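Local structure of surface glycan binding protein B (Bacteroides ovatus, 6E57) at residues A[41-46]-A[63-68]; A[49-54]-A[122-127]; A[75-80]-A[91-96]. The protein binds mixed-linkage beta-glucan and probably helps this gut bacterium capture cereal glucan at its cell surface. One frame throughout, in Å; residues are numbered along the deposited sequence.

Contact 1 (A[41-46]-A[63-68])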
ATOM      1  N   PRO A  41     -31.066  -1.612  13.723  1.00 68.88           N
ATOM      2  CA  PRO A  41     -29.971  -1.598  14.681  1.00 67.15           C
ATOM      3  C   PRO A  41     -29.227  -0.253  14.664  1.00 64.61           C
ATOM      4  O   PRO A  41     -29.370   0.519  13.716  1.00 59.63           O
ATOM      5  CB  PRO A  41     -29.066  -2.740  14.204  1.00 66.62           C
ATOM      6  CG  PRO A  41     -29.192  -2.686  12.703  1.00 66.79           C
ATOM      7  CD  PRO A  41     -30.589  -2.155  12.444  1.00 67.84           C
ATOM      8  N   VAL A  42     -28.459   0.011  15.725  1.00 64.30           N
ATOM      9  CA  VAL A  42     -27.589   1.180  15.803  1.00 63.45           C
ATOM     10  C   VAL A  42     -26.303   0.859  15.036  1.00 62.02           C
ATOM     11  O   VAL A  42     -25.643  -0.133  15.329  1.00 59.26           O
ATOM     12  CB  VAL A  42     -27.285   1.569  17.262  1.00 63.98           C
ATOM     13  CG1 VAL A  42     -26.337   2.757  17.336  1.00 64.30           C
ATOM     14  CG2 VAL A  42     -28.558   1.847  18.050  1.00 65.70           C
ATOM     15  N   PHE A  43     -25.969   1.706  14.055  1.00 63.01           N
ATOM     16  CA  PHE A  43     -24.803   1.505  13.194  1.00 62.32           C
ATOM     17  C   PHE A  43     -23.611   2.275  13.755  1.00 60.86           C
ATOM     18  O   PHE A  43     -23.777   3.351  14.324  1.00 61.17           O
ATOM     19  CB  PHE A  43     -25.121   1.917  11.755  1.00 62.88           C
ATOM     20  CG  PHE A  43     -26.063   0.975  11.049  1.00 63.64           C
ATOM     21  CD1 PHE A  43     -25.586  -0.174  10.436  1.00 62.81           C
ATOM     22  CD2 PHE A  43     -27.427   1.225  11.019  1.00 65.00           C
ATOM     23  CE1 PHE A  43     -26.456  -1.048   9.798  1.00 63.36           C
ATOM     24  CE2 PHE A  43     -28.293   0.350  10.382  1.00 64.37           C
ATOM     25  CZ  PHE A  43     -27.806  -0.783   9.772  1.00 64.15           C
ATOM     26  N   PRO A  44     -22.374   1.743  13.616  1.00 61.19           N
ATOM     27  CA  PRO A  44     -21.181   2.439  14.098  1.00 61.42           C
ATOM     28  C   PRO A  44     -20.885   3.711  13.287  1.00 63.04           C
ATOM     29  O   PRO A  44     -21.219   3.782  12.103  1.00 60.27           O
ATOM     30  CB  PRO A  44     -20.058   1.399  13.943  1.00 60.49           C
ATOM     31  CG  PRO A  44     -20.554   0.453  12.865  1.00 59.17           C
ATOM     32  CD  PRO A  44     -22.063   0.444  13.001  1.00 59.95           C
ATOM     33  N   ASP A  45     -20.274   4.701  13.950  1.00 68.38           N
ATOM     34  CA  ASP A  45     -19.864   5.959  13.324  1.00 71.91           C
ATOM     35  C   ASP A  45     -18.539   5.738  12.588  1.00 71.09           C
ATOM     36  O   ASP A  45     -17.803   4.798  12.892  1.00 66.66           O
ATOM     37  CB  ASP A  45     -19.741   7.086  14.356  1.00 74.53           C
ATOM     38  CG  ASP A  45     -21.068   7.677  14.810  1.00 76.86           C
ATOM     39  OD1 ASP A  45     -22.105   7.337  14.201  1.00 75.74           O
ATOM     40  OD2 ASP A  45     -21.054   8.481  15.765  1.00 79.98           O
ATOM     41  N   ARG A  46     -18.252   6.625  11.625  1.00 75.91           N
ATOM     42  CA  ARG A  46     -17.040   6.570  10.802  1.00 77.47           C
ATOM     43  C   ARG A  46     -15.804   6.542  11.710  1.00 82.42           C
ATOM     44  O   ARG A  46     -15.778   7.189  12.762  1.00 76.87           O
ATOM     45  CB  ARG A  46     -16.975   7.768   9.847  1.00 79.39           C
ATOM     46  CG  ARG A  46     -18.006   7.742   8.727  1.00 80.54           C
ATOM     47  CD  ARG A  46     -18.163   9.102   8.068  1.00 82.31           C
ATOM     48  NE  ARG A  46     -19.222   9.129   7.065  1.00 84.07           N
ATOM     49  CZ  ARG A  46     -19.029   9.121   5.748  1.00 83.29           C
ATOM     50  NH1 ARG A  46     -17.805   9.063   5.252  1.00 83.89           N
ATOM     51  NH2 ARG A  46     -20.065   9.173   4.929  1.00 80.57           N
ATOM     52  N   LEU A  63     -25.986 -11.569   3.504  1.00 55.53           N
ATOM     53  CA  LEU A  63     -26.064 -10.273   4.169  1.00 55.77           C
ATOM     54  C   LEU A  63     -27.479 -10.095   4.724  1.00 58.37           C
ATOM     55  O   LEU A  63     -28.433  -9.979   3.954  1.00 58.79           O
ATOM     56  CB  LEU A  63     -25.722  -9.163   3.171  1.00 55.17           C
ATOM     57  CG  LEU A  63     -25.930  -7.736   3.679  1.00 56.07           C
ATOM     58  CD1 LEU A  63     -25.116  -7.484   4.939  1.00 55.78           C
ATOM     59  CD2 LEU A  63     -25.583  -6.717   2.602  1.00 56.51           C
ATOM     60  N   SER A  64     -27.586 -10.072   6.058  1.00 59.67           N
ATOM     61  CA  SER A  64     -28.862 -10.056   6.770  1.00 60.59           C
ATOM     62  C   SER A  64     -28.891  -8.879   7.751  1.00 59.33           C
ATOM     63  O   SER A  64     -28.238  -8.921   8.794  1.00 56.10           O
ATOM     64  CB  SER A  64     -29.089 -11.371   7.477  1.00 61.37           C
ATOM     65  OG  SER A  64     -30.264 -11.329   8.275  1.00 64.10           O
ATOM     66  N   ILE A  65     -29.641  -7.832   7.388  1.00 59.29           N
ATOM     67  CA  ILE A  65     -29.864  -6.656   8.232  1.00 60.49           C
ATOM     68  C   ILE A  65     -31.371  -6.378   8.270  1.00 62.09           C
ATOM     69  O   ILE A  65     -32.011  -6.314   7.219  1.00 60.65           O
ATOM     70  CB  ILE A  65     -29.074  -5.434   7.714  1.00 59.70           C
ATOM     71  CG1 ILE A  65     -27.596  -5.757   7.484  1.00 57.72           C
ATOM     72  CG2 ILE A  65     -29.248  -4.243   8.647  1.00 60.76           C
ATOM     73  CD1 ILE A  65     -26.793  -4.609   6.917  1.00 57.60           C
ATOM     74  N   ALA A  66     -31.912  -6.209   9.486  1.00 65.12           N
ATOM     75  CA  ALA A  66     -33.342  -5.954   9.725  1.00 65.39           C
ATOM     76  C   ALA A  66     -33.518  -4.616  10.452  1.00 64.05           C
ATOM     77  O   ALA A  66     -33.073  -4.467  11.589  1.00 65.44           O
ATOM     78  CB  ALA A  66     -33.936  -7.089  10.524  1.00 65.88           C
ATOM     79  N   LEU A  67     -34.182  -3.661   9.790  1.00 63.84           N
ATOM     80  CA  LEU A  67     -34.395  -2.311  10.323  1.00 63.97           C
ATOM     81  C   LEU A  67     -35.718  -2.262  11.099  1.00 65.91           C
ATOM     82  O   LEU A  67     -36.662  -2.974  10.762  1.00 66.77           O
ATOM     83  CB  LEU A  67     -34.430  -1.305   9.167  1.00 61.36           C
ATOM     84  CG  LEU A  67     -33.259  -1.361   8.186  1.00 59.48           C
ATOM     85  CD1 LEU A  67     -33.481  -0.392   7.037  1.00 59.29           C
ATOM     86  CD2 LEU A  67     -31.942  -1.065   8.884  1.00 58.84           C
ATOM     87  N   THR A  68     -35.756  -1.421  12.142  1.00 68.80           N
ATOM     88  CA  THR A  68     -36.997  -0.872  12.709  1.00 70.73           C
ATOM     89  C   THR A  68     -36.966   0.648  12.504  1.00 69.57           C
ATOM     90  O   THR A  68     -35.979   1.302  12.850  1.00 66.80           O
ATOM     91  CB  THR A  68     -37.184  -1.252  14.185  1.00 74.39           C
ATOM     92  OG1 THR A  68     -35.946  -1.053  14.867  1.00 77.30           O
ATOM     93  CG2 THR A  68     -37.644  -2.681  14.376  1.00 75.14           C
TER
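P41 and F43 meet I65 and L67 where the N-terminal beta sandwich, whose strand order is consistent with an immunoglobulin-like fold, lets its first strand leave one sheet and cross to the other. Segment 41-46 is the irregular link between strands 37-40 and 53-58, while 63-68 lies on the neighbouring strand 63-70. No hydrogen bond joins the two segments; apolar side chains make the contact. The link begins at P41, behind a cis peptide bond, and the pyrrolidine ring suits a place where regular strand pairing stops, since its nitrogen has no hydrogen to offer. Instead, P41 CD packs 3.5 Å from the backbone oxygen A66 O. The same CD carbon lies 4.0 Å from L67 CD2, the two side chains crossing obliquely, and P41 CG comes within 4.3 Å of I65 CG2. F43 points toward the strand and presents the outer rim of its ring. F43 CZ stands 3.9 Å from I65 CG2, and F43 CE2 is 4.2 Å from L67 CD2; both methyls lie near the ring plane, at its edge. I65 sets CG2 anti to its backbone N and CG1 anti to its carbonyl carbon (chi1 -51°), which brings the CG2 branch to both P41 and F43. L67 starts off to one side, yet its CD2 branch bends in and serves the same two partners. A branched aliphatic residue suits each place, because one methyl can wedge between the proline and the phenylalanine ring and touch both. Further inward, F43 and L67 rest on I109 and I65 on L107, all of strand 103-113 in the facing sheet, and L67 also touches V77 and W79 of strand 75-81. Backbone bonds from I65 to I96 and L63 to R98 tie strand 63-70 to 95-98.

Contact 2 (A[49-54]-A[122-127])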
ATOM      1  N   GLY A  49     -13.190   9.574   9.154  1.00 88.09           N
ATOM      2  CA  GLY A  49     -13.447   9.846   7.742  1.00 83.47           C
ATOM      3  C   GLY A  49     -13.643   8.554   6.963  1.00 81.28           C
ATOM      4  O   GLY A  49     -14.511   8.480   6.092  1.00 80.51           O
ATOM      5  N   GLN A  50     -12.821   7.544   7.284  1.00 78.16           N
ATOM      6  CA  GLN A  50     -12.945   6.177   6.766  1.00 74.88           C
ATOM      7  C   GLN A  50     -14.257   5.558   7.271  1.00 67.26           C
ATOM      8  O   GLN A  50     -14.629   5.743   8.430  1.00 71.57           O
ATOM      9  CB  GLN A  50     -11.743   5.338   7.214  1.00 77.92           C
ATOM     10  CG  GLN A  50     -11.491   4.104   6.356  1.00 81.79           C
ATOM     11  CD  GLN A  50     -10.572   4.379   5.189  1.00 81.89           C
ATOM     12  OE1 GLN A  50     -10.548   5.475   4.629  1.00 79.82           O
ATOM     13  NE2 GLN A  50      -9.799   3.374   4.809  1.00 81.39           N
ATOM     14  N   LEU A  51     -14.944   4.821   6.391  1.00 62.80           N
ATOM     15  CA  LEU A  51     -16.242   4.208   6.700  1.00 60.57           C
ATOM     16  C   LEU A  51     -16.059   3.045   7.683  1.00 59.08           C
ATOM     17  O   LEU A  51     -15.037   2.356   7.672  1.00 59.29           O
ATOM     18  CB  LEU A  51     -16.889   3.709   5.405  1.00 59.26           C
ATOM     19  CG  LEU A  51     -17.307   4.788   4.409  1.00 60.16           C
ATOM     20  CD1 LEU A  51     -17.729   4.165   3.086  1.00 59.50           C
ATOM     21  CD2 LEU A  51     -18.427   5.647   4.979  1.00 62.26           C
ATOM     22  N   ALA A  52     -17.082   2.832   8.516  1.00 56.24           N
ATOM     23  CA  ALA A  52     -17.143   1.717   9.451  1.00 55.43           C
ATOM     24  C   ALA A  52     -17.660   0.471   8.724  1.00 55.14           C
ATOM     25  O   ALA A  52     -18.145   0.559   7.596  1.00 54.69           O
ATOM     26  CB  ALA A  52     -18.029   2.076  10.619  1.00 55.16           C
ATOM     27  N   THR A  53     -17.557  -0.678   9.401  1.00 55.10           N
ATOM     28  CA  THR A  53     -17.999  -1.968   8.881  1.00 54.64           C
ATOM     29  C   THR A  53     -19.354  -2.321   9.509  1.00 54.56           C
ATOM     30  O   THR A  53     -19.472  -2.408  10.733  1.00 55.84           O
ATOM     31  CB  THR A  53     -16.935  -3.042   9.138  1.00 54.38           C
ATOM     32  OG1 THR A  53     -15.739  -2.600   8.496  1.00 55.19           O
ATOM     33  CG2 THR A  53     -17.322  -4.412   8.625  1.00 54.21           C
ATOM     34  N   PHE A  54     -20.364  -2.517   8.654  1.00 53.27           N
ATOM     35  CA  PHE A  54     -21.719  -2.845   9.080  1.00 54.91           C
ATOM     36  C   PHE A  54     -21.889  -4.362   9.190  1.00 56.54           C
ATOM     37  O   PHE A  54     -22.623  -4.834  10.053  1.00 61.75           O
ATOM     38  CB  PHE A  54     -22.753  -2.259   8.116  1.00 54.87           C
ATOM     39  CG  PHE A  54     -22.917  -0.758   8.159  1.00 56.04           C
ATOM     40  CD1 PHE A  54     -22.259   0.021   9.103  1.00 56.83           C
ATOM     41  CD2 PHE A  54     -23.767  -0.123   7.266  1.00 57.01           C
ATOM     42  CE1 PHE A  54     -22.430   1.398   9.132  1.00 57.40           C
ATOM     43  CE2 PHE A  54     -23.940   1.252   7.301  1.00 57.59           C
ATOM     44  CZ  PHE A  54     -23.271   2.011   8.234  1.00 57.42           C
ATOM     45  N   GLU A 122     -24.237   4.837   5.693  1.00 59.40           N
ATOM     46  CA  GLU A 122     -23.275   4.324   4.719  1.00 58.01           C
ATOM     47  C   GLU A 122     -22.161   3.581   5.464  1.00 54.71           C
ATOM     48  O   GLU A 122     -21.563   4.122   6.384  1.00 56.97           O
ATOM     49  CB  GLU A 122     -22.705   5.463   3.869  1.00 58.86           C
ATOM     50  CG  GLU A 122     -21.914   4.981   2.662  1.00 61.12           C
ATOM     51  CD  GLU A 122     -21.115   6.046   1.926  1.00 61.93           C
ATOM     52  OE1 GLU A 122     -20.223   5.670   1.138  1.00 63.39           O
ATOM     53  OE2 GLU A 122     -21.379   7.246   2.142  1.00 66.29           O
ATOM     54  N   GLY A 123     -21.893   2.338   5.051  1.00 52.47           N
ATOM     55  CA  GLY A 123     -20.866   1.505   5.669  1.00 51.93           C
ATOM     56  C   GLY A 123     -20.294   0.485   4.699  1.00 50.39           C
ATOM     57  O   GLY A 123     -20.684   0.431   3.532  1.00 51.96           O
ATOM     58  N   LEU A 124     -19.351  -0.320   5.198  1.00 49.17           N
ATOM     59  CA  LEU A 124     -18.716  -1.374   4.427  1.00 49.25           C
ATOM     60  C   LEU A 124     -19.343  -2.722   4.803  1.00 49.41           C
ATOM     61  O   LEU A 124     -19.741  -2.930   5.952  1.00 51.10           O
ATOM     62  CB  LEU A 124     -17.211  -1.372   4.715  1.00 49.23           C
ATOM     63  CG  LEU A 124     -16.451  -0.113   4.297  1.00 49.19           C
ATOM     64  CD1 LEU A 124     -14.992  -0.204   4.721  1.00 48.85           C
ATOM     65  CD2 LEU A 124     -16.557   0.128   2.797  1.00 48.83           C
ATOM     66  N   VAL A 125     -19.437  -3.613   3.809  1.00 48.58           N
ATOM     67  CA  VAL A 125     -19.809  -5.012   3.999  1.00 48.03           C
ATOM     68  C   VAL A 125     -18.627  -5.870   3.537  1.00 47.58           C
ATOM     69  O   VAL A 125     -18.261  -5.853   2.361  1.00 48.15           O
ATOM     70  CB  VAL A 125     -21.102  -5.362   3.236  1.00 47.18           C
ATOM     71  CG1 VAL A 125     -21.346  -6.863   3.182  1.00 46.24           C
ATOM     72  CG2 VAL A 125     -22.310  -4.645   3.820  1.00 48.01           C
ATOM     73  N   VAL A 126     -18.027  -6.603   4.480  1.00 47.08           N
ATOM     74  CA  VAL A 126     -16.889  -7.460   4.196  1.00 46.97           C
ATOM     75  C   VAL A 126     -17.399  -8.899   4.069  1.00 47.59           C
ATOM     76  O   VAL A 126     -18.056  -9.418   4.974  1.00 46.83           O
ATOM     77  CB  VAL A 126     -15.794  -7.321   5.272  1.00 47.44           C
ATOM     78  CG1 VAL A 126     -14.579  -8.186   4.967  1.00 46.48           C
ATOM     79  CG2 VAL A 126     -15.380  -5.869   5.458  1.00 46.58           C
ATOM     80  N   VAL A 127     -17.094  -9.520   2.924  1.00 48.04           N
ATOM     81  CA  VAL A 127     -17.494 -10.885   2.604  1.00 47.17           C
ATOM     82  C   VAL A 127     -16.220 -11.716   2.402  1.00 47.05           C
ATOM     83  O   VAL A 127     -15.507 -11.539   1.413  1.00 47.34           O
ATOM     84  CB  VAL A 127     -18.410 -10.917   1.366  1.00 46.12           C
ATOM     85  CG1 VAL A 127     -18.961 -12.309   1.104  1.00 46.20           C
ATOM     86  CG2 VAL A 127     -19.543  -9.907   1.484  1.00 45.89           C
TER
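Two backbone hydrogen bonds join A52 and F54 to L124 and make T53 and L124 a parallel bridge pair. L124 N donates to A52 O at 2.8 Å, in the carbonyl plane, and F54 N donates to L124 O, also at 2.8 Å and nearly straight in line with the carbonyl. One residue thus uses both its N-H and its carbonyl on the residues flanking T53, the usual parallel pattern. The pairing is brief, for the touching parts run 68° apart and the chain turns a corner at F54.

The aromatic contact is a CH-pi interaction. G123 CA sits over the centre of the F54 ring, 3.5 Å from its centroid and 12° off the ring normal. Glycine is suited to this place, because a beta carbon on G123 would run into F54 CD1. The bare alpha carbon of G123 can therefore lie under the ring.

Apolar pairs flank the bridge. L51 CB touches L124 CG at 4.0 Å, and T53 CG2 meets V126 CG2 at the same distance. With OG1 anti to the carbonyl carbon (chi1 -59°), the CG2 methyl of T53 falls anti to the backbone N and turns toward V126. A beta-branched residue serves well here, since it carries a methyl to offer.

L51 also lies across the extended side chain of E122, with L51 CD1 3.5 Å from E122 OE1. This is packing against a carboxylate whose OE1 accepts a hydrogen bond from N106 ND2; R46 and K108 add only long, weak ion pairs.

Strand 118-128 thereby stands between 53-58, an outermost strand of its sheet, and strand 103-113, to which G123 bonds through L107 and V125 through Y105. Past the corner, V126 continues the pairing with A55 and I57.

Contact 3 (A[75-80]-A[91-96]); sequences TTVTWF and DSDKEI
W79 turns one face of its indole to I96 and its N-H edge to the backbone of D93. I96 CB stands over the centre of the six-membered ring, 3.7 Å from the centroid and 5° off the normal, a CH-pi contact. I96 CG2 lies 3.7 Å from W79 CZ3, while I96 CD1 reaches toward CE3, so the branched chain spreads across the face. In the ring plane W79 NE1 points at D93 O, 3.2 Å away, though the position of that oxygen is less certain. D93 folds back with CG between its own N and carbonyl carbon (chi1 82°), and its OD2 receives V77 N at 2.9 Å in an almost straight bond of 172°. In this way the carboxylate takes up a strand N-H. K94 bends at its last two torsions, bringing NZ 3.5 Å from T75 OG1 in a weak hydrogen bond; that hydroxyl also bonds to P71 O. Replacing W79 by an alanine would probably leave I96 without the flat surface it covers, and open a gap between the sheets. Packed from strand 75-81 on I96 of the opposite sheet, W79 recalls the core tryptophan of immunoglobulin domains, consistent with an immunoglobulin-like sandwich.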
ATOM      1  N   THR A  75     -42.852   4.855   5.619  1.00 74.29           N
ATOM      2  CA  THR A  75     -41.445   4.921   5.196  1.00 72.66           C
ATOM      3  C   THR A  75     -41.157   3.847   4.141  1.00 69.85           C
ATOM      4  O   THR A  75     -41.640   2.721   4.246  1.00 68.25           O
ATOM      5  CB  THR A  75     -40.484   4.769   6.383  1.00 72.96           C
ATOM      6  OG1 THR A  75     -40.808   3.568   7.087  1.00 71.86           O
ATOM      7  CG2 THR A  75     -40.532   5.949   7.329  1.00 74.55           C
ATOM      8  N   THR A  76     -40.366   4.230   3.131  1.00 69.42           N
ATOM      9  CA  THR A  76     -39.779   3.316   2.149  1.00 67.40           C
ATOM     10  C   THR A  76     -38.251   3.400   2.257  1.00 65.44           C
ATOM     11  O   THR A  76     -37.694   4.497   2.355  1.00 64.89           O
ATOM     12  CB  THR A  76     -40.256   3.644   0.728  1.00 67.57           C
ATOM     13  OG1 THR A  76     -41.682   3.573   0.713  1.00 70.08           O
ATOM     14  CG2 THR A  76     -39.690   2.707  -0.318  1.00 65.83           C
ATOM     15  N   VAL A  77     -37.585   2.240   2.239  1.00 64.65           N
ATOM     16  CA  VAL A  77     -36.131   2.177   2.347  1.00 63.62           C
ATOM     17  C   VAL A  77     -35.570   1.506   1.086  1.00 62.00           C
ATOM     18  O   VAL A  77     -36.090   0.489   0.622  1.00 61.21           O
ATOM     19  CB  VAL A  77     -35.683   1.468   3.643  1.00 63.97           C
ATOM     20  CG1 VAL A  77     -36.611   1.779   4.808  1.00 65.34           C
ATOM     21  CG2 VAL A  77     -35.547  -0.033   3.473  1.00 63.79           C
ATOM     22  N   THR A  78     -34.506   2.105   0.538  1.00 61.06           N
ATOM     23  CA  THR A  78     -33.806   1.602  -0.636  1.00 61.27           C
ATOM     24  C   THR A  78     -32.378   1.210  -0.236  1.00 59.83           C
ATOM     25  O   THR A  78     -31.742   1.883   0.577  1.00 62.66           O
ATOM     26  CB  THR A  78     -33.813   2.640  -1.766  1.00 61.29           C
ATOM     27  OG1 THR A  78     -35.151   3.100  -1.944  1.00 62.64           O
ATOM     28  CG2 THR A  78     -33.304   2.085  -3.077  1.00 61.97           C
ATOM     29  N   TRP A  79     -31.888   0.114  -0.821  1.00 57.82           N
ATOM     30  CA  TRP A  79     -30.556  -0.399  -0.546  1.00 56.87           C
ATOM     31  C   TRP A  79     -29.677  -0.228  -1.792  1.00 55.93           C
ATOM     32  O   TRP A  79     -30.140  -0.423  -2.917  1.00 53.40           O
ATOM     33  CB  TRP A  79     -30.629  -1.865  -0.094  1.00 55.88           C
ATOM     34  CG  TRP A  79     -31.601  -2.119   1.017  1.00 56.51           C
ATOM     35  CD1 TRP A  79     -32.959  -2.221   0.910  1.00 57.52           C
ATOM     36  CD2 TRP A  79     -31.295  -2.324   2.407  1.00 54.39           C
ATOM     37  NE1 TRP A  79     -33.516  -2.468   2.135  1.00 58.08           N
ATOM     38  CE2 TRP A  79     -32.521  -2.537   3.073  1.00 56.23           C
ATOM     39  CE3 TRP A  79     -30.114  -2.344   3.154  1.00 53.05           C
ATOM     40  CZ2 TRP A  79     -32.595  -2.766   4.446  1.00 55.67           C
ATOM     41  CZ3 TRP A  79     -30.186  -2.573   4.510  1.00 54.61           C
ATOM     42  CH2 TRP A  79     -31.411  -2.779   5.146  1.00 55.56           C
ATOM     43  N   PHE A  80     -28.408   0.139  -1.567  1.00 55.79           N
ATOM     44  CA  PHE A  80     -27.431   0.331  -2.631  1.00 54.26           C
ATOM     45  C   PHE A  80     -26.137  -0.420  -2.288  1.00 53.60           C
ATOM     46  O   PHE A  80     -25.543  -0.181  -1.239  1.00 52.94           O
ATOM     47  CB  PHE A  80     -27.143   1.821  -2.833  1.00 54.29           C
ATOM     48  CG  PHE A  80     -28.319   2.650  -3.282  1.00 55.44           C
ATOM     49  CD1 PHE A  80     -29.273   3.082  -2.373  1.00 57.04           C
ATOM     50  CD2 PHE A  80     -28.459   3.024  -4.610  1.00 56.04           C
ATOM     51  CE1 PHE A  80     -30.348   3.855  -2.786  1.00 57.66           C
ATOM     52  CE2 PHE A  80     -29.535   3.797  -5.021  1.00 57.47           C
ATOM     53  CZ  PHE A  80     -30.479   4.210  -4.108  1.00 57.10           C
ATOM     54  N   ASP A  91     -39.967 -10.123   1.345  1.00 78.87           N
ATOM     55  CA  ASP A  91     -41.264  -9.529   1.000  1.00 83.52           C
ATOM     56  C   ASP A  91     -41.353  -8.119   1.605  1.00 83.35           C
ATOM     57  O   ASP A  91     -41.903  -7.210   0.984  1.00 82.86           O
ATOM     58  CB  ASP A  91     -42.431 -10.430   1.423  1.00 91.42           C
ATOM     59  CG  ASP A  91     -42.389 -10.915   2.864  1.00 97.66           C
ATOM     60  OD1 ASP A  91     -41.532 -10.424   3.632  1.00100.23           O
ATOM     61  OD2 ASP A  91     -43.214 -11.789   3.207  1.00101.70           O
ATOM     62  N   SER A  92     -40.804  -7.954   2.814  1.00 83.69           N
ATOM     63  CA  SER A  92     -40.637  -6.649   3.447  1.00 81.97           C
ATOM     64  C   SER A  92     -39.521  -5.875   2.734  1.00 77.97           C
ATOM     65  O   SER A  92     -38.585  -6.477   2.209  1.00 79.75           O
ATOM     66  CB  SER A  92     -40.348  -6.804   4.920  1.00 83.66           C
ATOM     67  OG  SER A  92     -40.253  -5.539   5.557  1.00 83.88           O
ATOM     68  N   ASP A  93     -39.624  -4.541   2.734  1.00 75.84           N
ATOM     69  CA  ASP A  93     -38.659  -3.671   2.061  1.00 74.61           C
ATOM     70  C   ASP A  93     -37.600  -3.162   3.050  1.00 72.04           C
ATOM     71  O   ASP A  93     -36.662  -2.504   2.628  1.00 71.74           O
ATOM     72  CB  ASP A  93     -39.345  -2.482   1.383  1.00 76.55           C
ATOM     73  CG  ASP A  93     -39.658  -1.325   2.318  1.00 78.52           C
ATOM     74  OD1 ASP A  93     -40.583  -1.470   3.142  1.00 82.16           O
ATOM     75  OD2 ASP A  93     -38.967  -0.289   2.221  1.00 79.16           O
ATOM     76  N   LYS A  94     -37.748  -3.460   4.348  1.00 70.28           N
ATOM     77  CA  LYS A  94     -36.827  -2.947   5.374  1.00 71.29           C
ATOM     78  C   LYS A  94     -36.076  -4.101   6.055  1.00 69.31           C
ATOM     79  O   LYS A  94     -35.554  -3.943   7.160  1.00 68.77           O
ATOM     80  CB  LYS A  94     -37.576  -2.058   6.374  1.00 73.03           C
ATOM     81  CG  LYS A  94     -38.985  -2.504   6.743  1.00 75.96           C
ATOM     82  CD  LYS A  94     -39.576  -1.734   7.909  1.00 78.67           C
ATOM     83  CE  LYS A  94     -39.534  -0.229   7.730  1.00 80.56           C
ATOM     84  NZ  LYS A  94     -40.136   0.200   6.444  1.00 81.72           N
ATOM     85  N   GLU A  95     -36.004  -5.248   5.372  1.00 66.58           N
ATOM     86  CA  GLU A  95     -35.058  -6.316   5.686  1.00 65.28           C
ATOM     87  C   GLU A  95     -34.373  -6.724   4.378  1.00 61.55           C
ATOM     88  O   GLU A  95     -35.046  -7.090   3.421  1.00 63.71           O
ATOM     89  CB  GLU A  95     -35.767  -7.509   6.336  1.00 67.62           C
ATOM     90  CG  GLU A  95     -34.825  -8.630   6.760  1.00 69.63           C
ATOM     91  CD  GLU A  95     -35.486  -9.910   7.253  1.00 71.41           C
ATOM     92  OE1 GLU A  95     -36.646 -10.175   6.868  1.00 75.01           O
ATOM     93  OE2 GLU A  95     -34.832 -10.651   8.017  1.00 72.54           O
ATOM     94  N   ILE A  96     -33.039  -6.637   4.344  1.00 58.93           N
ATOM     95  CA  ILE A  96     -32.268  -7.085   3.190  1.00 56.47           C
ATOM     96  C   ILE A  96     -31.818  -8.529   3.432  1.00 54.40           C
ATOM     97  O   ILE A  96     -31.468  -8.905   4.550  1.00 52.42           O
ATOM     98  CB  ILE A  96     -31.073  -6.158   2.886  1.00 54.65           C
ATOM     99  CG1 ILE A  96     -30.507  -6.430   1.489  1.00 54.07           C
ATOM    100  CG2 ILE A  96     -29.999  -6.257   3.959  1.00 54.53           C
ATOM    101  CD1 ILE A  96     -29.448  -5.447   1.044  1.00 52.86           C
TER

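The three contacts lie in the N-terminal beta sandwich. Contact 1 is the middle one, its centre about 11 Å from that of contact 2 and about 12 Å from that of contact 3. It meets contact 2 through two phenylalanine rings, F43 CD1 lying 3.6 Å from F54 CG with the planes at about 45°. With contact 3 it shares a sheet: L67 N is 3.0 Å from K94 O, a probable hydrogen bond, and L67 CD1 packs on the W79 indole. Contacts 2 and 3 do not touch, their nearest atoms being about 7 Å apart. None of the glycan-pocket residues, among them W322 and Y371 in the C-terminal part of the chain, belongs to these segments.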